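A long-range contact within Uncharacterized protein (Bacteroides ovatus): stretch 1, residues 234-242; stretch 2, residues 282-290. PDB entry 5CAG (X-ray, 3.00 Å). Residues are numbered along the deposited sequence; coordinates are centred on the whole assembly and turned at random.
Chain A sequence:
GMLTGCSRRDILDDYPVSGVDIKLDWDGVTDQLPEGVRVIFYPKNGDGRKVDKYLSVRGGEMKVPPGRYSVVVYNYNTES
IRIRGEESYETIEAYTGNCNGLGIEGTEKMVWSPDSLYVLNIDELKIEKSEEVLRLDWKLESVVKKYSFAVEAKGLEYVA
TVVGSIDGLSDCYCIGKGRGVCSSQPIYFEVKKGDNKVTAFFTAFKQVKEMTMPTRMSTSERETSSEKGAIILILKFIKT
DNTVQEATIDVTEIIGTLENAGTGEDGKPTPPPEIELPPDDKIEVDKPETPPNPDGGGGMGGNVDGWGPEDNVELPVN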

ATOM      1  N   ILE A 234     -18.616   1.176  -4.437  1.00 79.63           N
ATOM      2  CA  ILE A 234     -19.489   2.028  -5.254  1.00 78.43           C
ATOM      3  C   ILE A 234     -19.276   1.683  -6.700  1.00 80.89           C
ATOM      4  O   ILE A 234     -18.149   1.705  -7.177  1.00 81.08           O
ATOM      5  CB  ILE A 234     -19.341   3.564  -5.019  1.00 80.91           C
ATOM      6  CG1 ILE A 234     -19.247   3.959  -3.517  1.00 82.00           C
ATOM      7  CG2 ILE A 234     -20.504   4.298  -5.672  1.00 83.22           C
ATOM      8  CD1 ILE A 234     -17.736   4.081  -2.905  1.00 86.12           C
ATOM      9  N   LEU A 235     -20.348   1.334  -7.388  1.00 76.78           N
ATOM     10  CA  LEU A 235     -20.279   1.019  -8.804  1.00 75.45           C
ATOM     11  C   LEU A 235     -20.962   2.147  -9.564  1.00 80.04           C
ATOM     12  O   LEU A 235     -22.171   2.379  -9.387  1.00 81.49           O
ATOM     13  CB  LEU A 235     -20.922  -0.347  -9.093  1.00 76.10           C
ATOM     14  CG  LEU A 235     -20.252  -1.579  -8.471  1.00 78.76           C
ATOM     15  CD1 LEU A 235     -21.069  -2.833  -8.764  1.00 79.35           C
ATOM     16  CD2 LEU A 235     -18.793  -1.747  -8.960  1.00 75.58           C
ATOM     17  N   LYS A 236     -20.165   2.915 -10.335  1.00 74.48           N
ATOM     18  CA  LYS A 236     -20.672   4.058 -11.094  1.00 74.79           C
ATOM     19  C   LYS A 236     -20.946   3.594 -12.515  1.00 80.23           C
ATOM     20  O   LYS A 236     -20.002   3.347 -13.260  1.00 81.00           O
ATOM     21  CB  LYS A 236     -19.672   5.223 -11.034  1.00 75.06           C
ATOM     22  CG  LYS A 236     -20.226   6.579 -11.409  1.00 79.97           C
ATOM     23  CD  LYS A 236     -19.491   7.686 -10.656  1.00 88.44           C
ATOM     24  CE  LYS A 236     -19.135   8.844 -11.540  1.00 89.12           C
ATOM     25  NZ  LYS A 236     -20.194   9.910 -11.616  1.00101.59           N
ATOM     26  N   PHE A 237     -22.224   3.361 -12.860  1.00 76.00           N
ATOM     27  CA  PHE A 237     -22.542   2.902 -14.203  1.00 74.89           C
ATOM     28  C   PHE A 237     -22.766   4.085 -15.089  1.00 78.44           C
ATOM     29  O   PHE A 237     -23.685   4.865 -14.829  1.00 81.15           O
ATOM     30  CB  PHE A 237     -23.772   1.983 -14.234  1.00 78.21           C
ATOM     31  CG  PHE A 237     -23.657   0.732 -13.400  1.00 79.37           C
ATOM     32  CD1 PHE A 237     -23.093  -0.423 -13.926  1.00 81.36           C
ATOM     33  CD2 PHE A 237     -24.144   0.700 -12.096  1.00 81.47           C
ATOM     34  CE1 PHE A 237     -22.969  -1.577 -13.147  1.00 81.96           C
ATOM     35  CE2 PHE A 237     -24.019  -0.450 -11.316  1.00 83.91           C
ATOM     36  CZ  PHE A 237     -23.429  -1.581 -11.845  1.00 81.40           C
ATOM     37  N   ILE A 238     -21.922   4.248 -16.125  1.00 71.08           N
ATOM     38  CA  ILE A 238     -22.107   5.284 -17.135  1.00 70.35           C
ATOM     39  C   ILE A 238     -22.960   4.654 -18.231  1.00 74.71           C
ATOM     40  O   ILE A 238     -22.526   3.681 -18.850  1.00 74.01           O
ATOM     41  CB  ILE A 238     -20.764   5.831 -17.664  1.00 71.41           C
ATOM     42  CG1 ILE A 238     -19.851   6.357 -16.524  1.00 70.22           C
ATOM     43  CG2 ILE A 238     -21.003   6.861 -18.761  1.00 71.06           C
ATOM     44  CD1 ILE A 238     -20.417   7.533 -15.707  1.00 82.33           C
ATOM     45  N   LYS A 239     -24.187   5.142 -18.416  1.00 72.54           N
ATOM     46  CA  LYS A 239     -25.126   4.591 -19.401  1.00 74.70           C
ATOM     47  C   LYS A 239     -24.732   4.964 -20.868  1.00 76.96           C
ATOM     48  O   LYS A 239     -23.813   5.758 -21.074  1.00 74.49           O
ATOM     49  CB  LYS A 239     -26.581   5.030 -19.097  1.00 80.28           C
ATOM     50  CG  LYS A 239     -27.184   4.468 -17.801  1.00 92.20           C
ATOM     51  CD  LYS A 239     -28.658   4.862 -17.728  1.00101.84           C
ATOM     52  CE  LYS A 239     -29.319   4.767 -16.382  1.00100.83           C
ATOM     53  NZ  LYS A 239     -30.553   5.603 -16.378  1.00112.68           N
ATOM     54  N   THR A 240     -25.440   4.393 -21.873  1.00 74.36           N
ATOM     55  CA  THR A 240     -25.126   4.634 -23.279  1.00 75.23           C
ATOM     56  C   THR A 240     -25.454   6.061 -23.678  1.00 82.68           C
ATOM     57  O   THR A 240     -24.943   6.533 -24.697  1.00 84.94           O
ATOM     58  CB  THR A 240     -25.784   3.624 -24.229  1.00 86.13           C
ATOM     59  OG1 THR A 240     -27.207   3.758 -24.216  1.00 94.38           O
ATOM     60  CG2 THR A 240     -25.351   2.195 -23.968  1.00 82.41           C
ATOM     61  N   ASP A 241     -26.256   6.768 -22.875  1.00 79.05           N
ATOM     62  CA  ASP A 241     -26.572   8.167 -23.144  1.00 79.26           C
ATOM     63  C   ASP A 241     -25.738   9.107 -22.242  1.00 81.17           C
ATOM     64  O   ASP A 241     -26.023  10.307 -22.157  1.00 82.13           O
ATOM     65  CB  ASP A 241     -28.058   8.412 -22.962  1.00 82.58           C
ATOM     66  CG  ASP A 241     -28.587   8.182 -21.571  1.00 90.98           C
ATOM     67  OD1 ASP A 241     -27.853   7.578 -20.744  1.00 89.33           O
ATOM     68  OD2 ASP A 241     -29.772   8.528 -21.326  1.00100.93           O
ATOM     69  N   ASN A 242     -24.694   8.546 -21.596  1.00 75.03           N
ATOM     70  CA  ASN A 242     -23.757   9.230 -20.702  1.00 74.25           C
ATOM     71  C   ASN A 242     -24.426   9.663 -19.388  1.00 81.29           C
ATOM     72  O   ASN A 242     -23.954  10.569 -18.714  1.00 81.04           O
ATOM     73  CB  ASN A 242     -23.088  10.416 -21.403  1.00 74.65           C
ATOM     74  CG  ASN A 242     -22.566  10.059 -22.773  1.00 89.44           C
ATOM     75  OD1 ASN A 242     -21.715   9.160 -22.922  1.00 77.70           O
ATOM     76  ND2 ASN A 242     -23.110  10.716 -23.806  1.00 74.16           N
ATOM     77  N   LYS A 282     -31.186  -6.092  -5.558  1.00112.47           N
ATOM     78  CA  LYS A 282     -30.566  -6.552  -6.805  1.00109.23           C
ATOM     79  C   LYS A 282     -30.119  -5.361  -7.668  1.00109.76           C
ATOM     80  O   LYS A 282     -30.805  -4.343  -7.666  1.00112.18           O
ATOM     81  CB  LYS A 282     -31.538  -7.469  -7.564  1.00114.18           C
ATOM     82  CG  LYS A 282     -31.175  -8.962  -7.451  1.00128.40           C
ATOM     83  CD  LYS A 282     -32.379  -9.934  -7.437  1.00148.18           C
ATOM     84  CE  LYS A 282     -33.344  -9.938  -8.619  1.00160.83           C
ATOM     85  NZ  LYS A 282     -34.572 -10.745  -8.337  1.00165.74           N
ATOM     86  N   ILE A 283     -28.959  -5.437  -8.348  1.00100.23           N
ATOM     87  CA  ILE A 283     -28.557  -4.281  -9.164  1.00 96.25           C
ATOM     88  C   ILE A 283     -29.262  -4.349 -10.517  1.00100.78           C
ATOM     89  O   ILE A 283     -29.120  -5.335 -11.244  1.00100.25           O
ATOM     90  CB  ILE A 283     -27.012  -4.131  -9.331  1.00 94.76           C
ATOM     91  CG1 ILE A 283     -26.356  -3.710  -8.019  1.00 93.56           C
ATOM     92  CG2 ILE A 283     -26.663  -3.118 -10.411  1.00 92.56           C
ATOM     93  CD1 ILE A 283     -24.951  -4.159  -7.874  1.00 93.39           C
ATOM     94  N   GLU A 284     -29.998  -3.297 -10.861  1.00 98.65           N
ATOM     95  CA  GLU A 284     -30.625  -3.224 -12.169  1.00100.14           C
ATOM     96  C   GLU A 284     -30.377  -1.869 -12.785  1.00103.50           C
ATOM     97  O   GLU A 284     -30.726  -0.856 -12.185  1.00104.25           O
ATOM     98  CB  GLU A 284     -32.131  -3.510 -12.100  1.00105.64           C
ATOM     99  CG  GLU A 284     -32.846  -3.316 -13.436  1.00120.59           C
ATOM    100  CD  GLU A 284     -34.241  -3.891 -13.592  1.00143.72           C
ATOM    101  OE1 GLU A 284     -34.780  -4.476 -12.622  1.00138.97           O
ATOM    102  OE2 GLU A 284     -34.779  -3.795 -14.720  1.00132.58           O
ATOM    103  N   VAL A 285     -29.802  -1.851 -13.991  1.00 99.01           N
ATOM    104  CA  VAL A 285     -29.593  -0.616 -14.748  1.00 98.13           C
ATOM    105  C   VAL A 285     -30.871  -0.373 -15.569  1.00107.43           C
ATOM    106  O   VAL A 285     -31.294  -1.240 -16.348  1.00109.30           O
ATOM    107  CB  VAL A 285     -28.313  -0.619 -15.617  1.00 98.06           C
ATOM    108  CG1 VAL A 285     -28.199   0.669 -16.421  1.00 97.17           C
ATOM    109  CG2 VAL A 285     -27.077  -0.815 -14.754  1.00 95.22           C
ATOM    110  N   ASP A 286     -31.507   0.782 -15.349  1.00105.09           N
ATOM    111  CA  ASP A 286     -32.744   1.127 -16.038  1.00107.27           C
ATOM    112  C   ASP A 286     -32.433   1.667 -17.419  1.00109.49           C
ATOM    113  O   ASP A 286     -31.520   2.484 -17.563  1.00107.35           O
ATOM    114  CB  ASP A 286     -33.557   2.133 -15.213  1.00110.80           C
ATOM    115  CG  ASP A 286     -33.873   1.642 -13.811  1.00122.91           C
ATOM    116  OD1 ASP A 286     -34.569   0.599 -13.683  1.00126.04           O
ATOM    117  OD2 ASP A 286     -33.420   2.289 -12.843  1.00125.66           O
ATOM    118  N   LYS A 287     -33.171   1.176 -18.437  1.00107.21           N
ATOM    119  CA  LYS A 287     -33.053   1.577 -19.838  1.00107.17           C
ATOM    120  C   LYS A 287     -33.016   3.099 -19.928  1.00112.22           C
ATOM    121  O   LYS A 287     -33.825   3.759 -19.274  1.00113.57           O
ATOM    122  CB  LYS A 287     -34.218   1.006 -20.684  1.00112.31           C
ATOM    123  CG  LYS A 287     -34.117   1.257 -22.203  1.00122.70           C
ATOM    124  CD  LYS A 287     -35.244   0.575 -23.008  1.00132.93           C
ATOM    125  CE  LYS A 287     -34.778  -0.043 -24.314  1.00136.46           C
ATOM    126  NZ  LYS A 287     -35.841  -0.864 -24.961  1.00143.38           N
ATOM    127  N   PRO A 288     -32.052   3.683 -20.676  1.00107.37           N
ATOM    128  CA  PRO A 288     -31.995   5.145 -20.762  1.00107.78           C
ATOM    129  C   PRO A 288     -33.290   5.719 -21.312  1.00118.73           C
ATOM    130  O   PRO A 288     -33.939   5.099 -22.168  1.00118.68           O
ATOM    131  CB  PRO A 288     -30.813   5.406 -21.701  1.00106.78           C
ATOM    132  CG  PRO A 288     -30.556   4.147 -22.382  1.00109.98           C
ATOM    133  CD  PRO A 288     -30.979   3.058 -21.473  1.00106.09           C
ATOM    134  N   GLU A 289     -33.675   6.895 -20.781  1.00121.03           N
ATOM    135  CA  GLU A 289     -34.886   7.618 -21.177  1.00126.17           C
ATOM    136  C   GLU A 289     -34.857   7.975 -22.656  1.00136.42           C
ATOM    137  O   GLU A 289     -33.792   8.035 -23.289  1.00134.62           O
ATOM    138  CB  GLU A 289     -35.078   8.883 -20.333  1.00128.58           C
ATOM    139  CG  GLU A 289     -35.644   8.597 -18.951  1.00144.30           C
ATOM    140  CD  GLU A 289     -36.185   9.789 -18.181  1.00173.15           C
ATOM    141  OE1 GLU A 289     -36.784  10.694 -18.811  1.00179.64           O
ATOM    142  OE2 GLU A 289     -36.050   9.793 -16.936  1.00159.97           O
ATOM    143  N   THR A 290     -36.037   8.175 -23.211  1.00140.00           N
ATOM    144  CA  THR A 290     -36.178   8.490 -24.623  1.00142.83           C
ATOM    145  C   THR A 290     -36.985   9.799 -24.804  1.00152.59           C
ATOM    146  O   THR A 290     -37.918  10.058 -24.025  1.00153.72           O
ATOM    147  CB  THR A 290     -36.807   7.290 -25.361  1.00153.63           C
ATOM    148  OG1 THR A 290     -37.955   6.821 -24.637  1.00155.11           O
ATOM    149  CG2 THR A 290     -35.804   6.148 -25.585  1.00148.68           C
TER

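Two segments of a chain can lie side by side without sharing backbone hydrogen bonds when side chains from both fill the gap between them. The contact between residues 234-242 and 282-290 of this Bacteroides ovatus protein is a compact example. The two segments run in nearly the same direction, 17° apart end to end, and their CA atoms are 9.8 Å apart at Leu235 and Ile283 and 7.9 Å apart at Phe237 and Val285. Such spacings leave room for a layer of side chains, and no clear hydrogen bond crosses between the stretches. Stretch 1 supplies the layer from a strand: Leu235, Phe237 and Lys239 point toward stretch 2, while Lys236 and Ile238 between them, and Ile234 before them, are out of its reach.

Along stretch 2, Lys282 makes no contact, and the packing begins with Ile283. Its CA-to-CB bond points toward stretch 1, and its two branches serve different neighbours. The longer one, with chi1 in m and chi2 in t, brings CD1 to 4.2 Å from CD1 of Leu235; the methyl CG2 lies 3.9 Å from CZ of Phe237. A branched aliphatic residue suits this buried position because it can fill space beside both a leucine and an aromatic ring.

Glu284 points away, as alternation in an extended chain predicts, and its charged group remains exposed. Val285 turns inward again and is buried. Its methyl CG2 sits over one face of the Phe237 ring, 4.1 Å from the ring centroid and 17° off the ring normal, a CH-pi contact; the closest ring atom, CG of Phe237, is 4.0 Å from Val285 CG2. The other methyl, CG1, approaches the aliphatic part of Lys239, 4.2 Å from its CG. The two methyls of valine let one small residue cover the ring face with CG2 and meet the lysine chain with CG1.

At Asp286 the backbone becomes the main point of approach. The Lys239 side chain, m at chi1 and t at each later torsion, extends far enough to place CE 3.4 Å from Asp286 O. Its NZ is 3.5 Å from Asp286 O, a distance at which the geometry leaves a hydrogen bond undecided. Lysine thus combines a methylene chain that packs against valine with a polar end lying near a carbonyl.

Lys287 points away, and Pro288 brings stretch 2 back toward its partner, where stretch 1 has left its strand and entered a type I turn from Lys239 to Asn242. The turn is closed by a hydrogen bond from Asn242 N to Lys239 O (3.0 Å), and it presents Thr240 and Asp241 to the proline ring. Thr240 OG1 lies 3.8 Å from Pro288 CG, and Asp241 OD2 lies 3.3 Å from Pro288 CB. The compact ring offers carbon surface to both residues. Beyond it, Glu289 is marginal and Thr290 points away. In all, 391 Å² is buried, counting both sides.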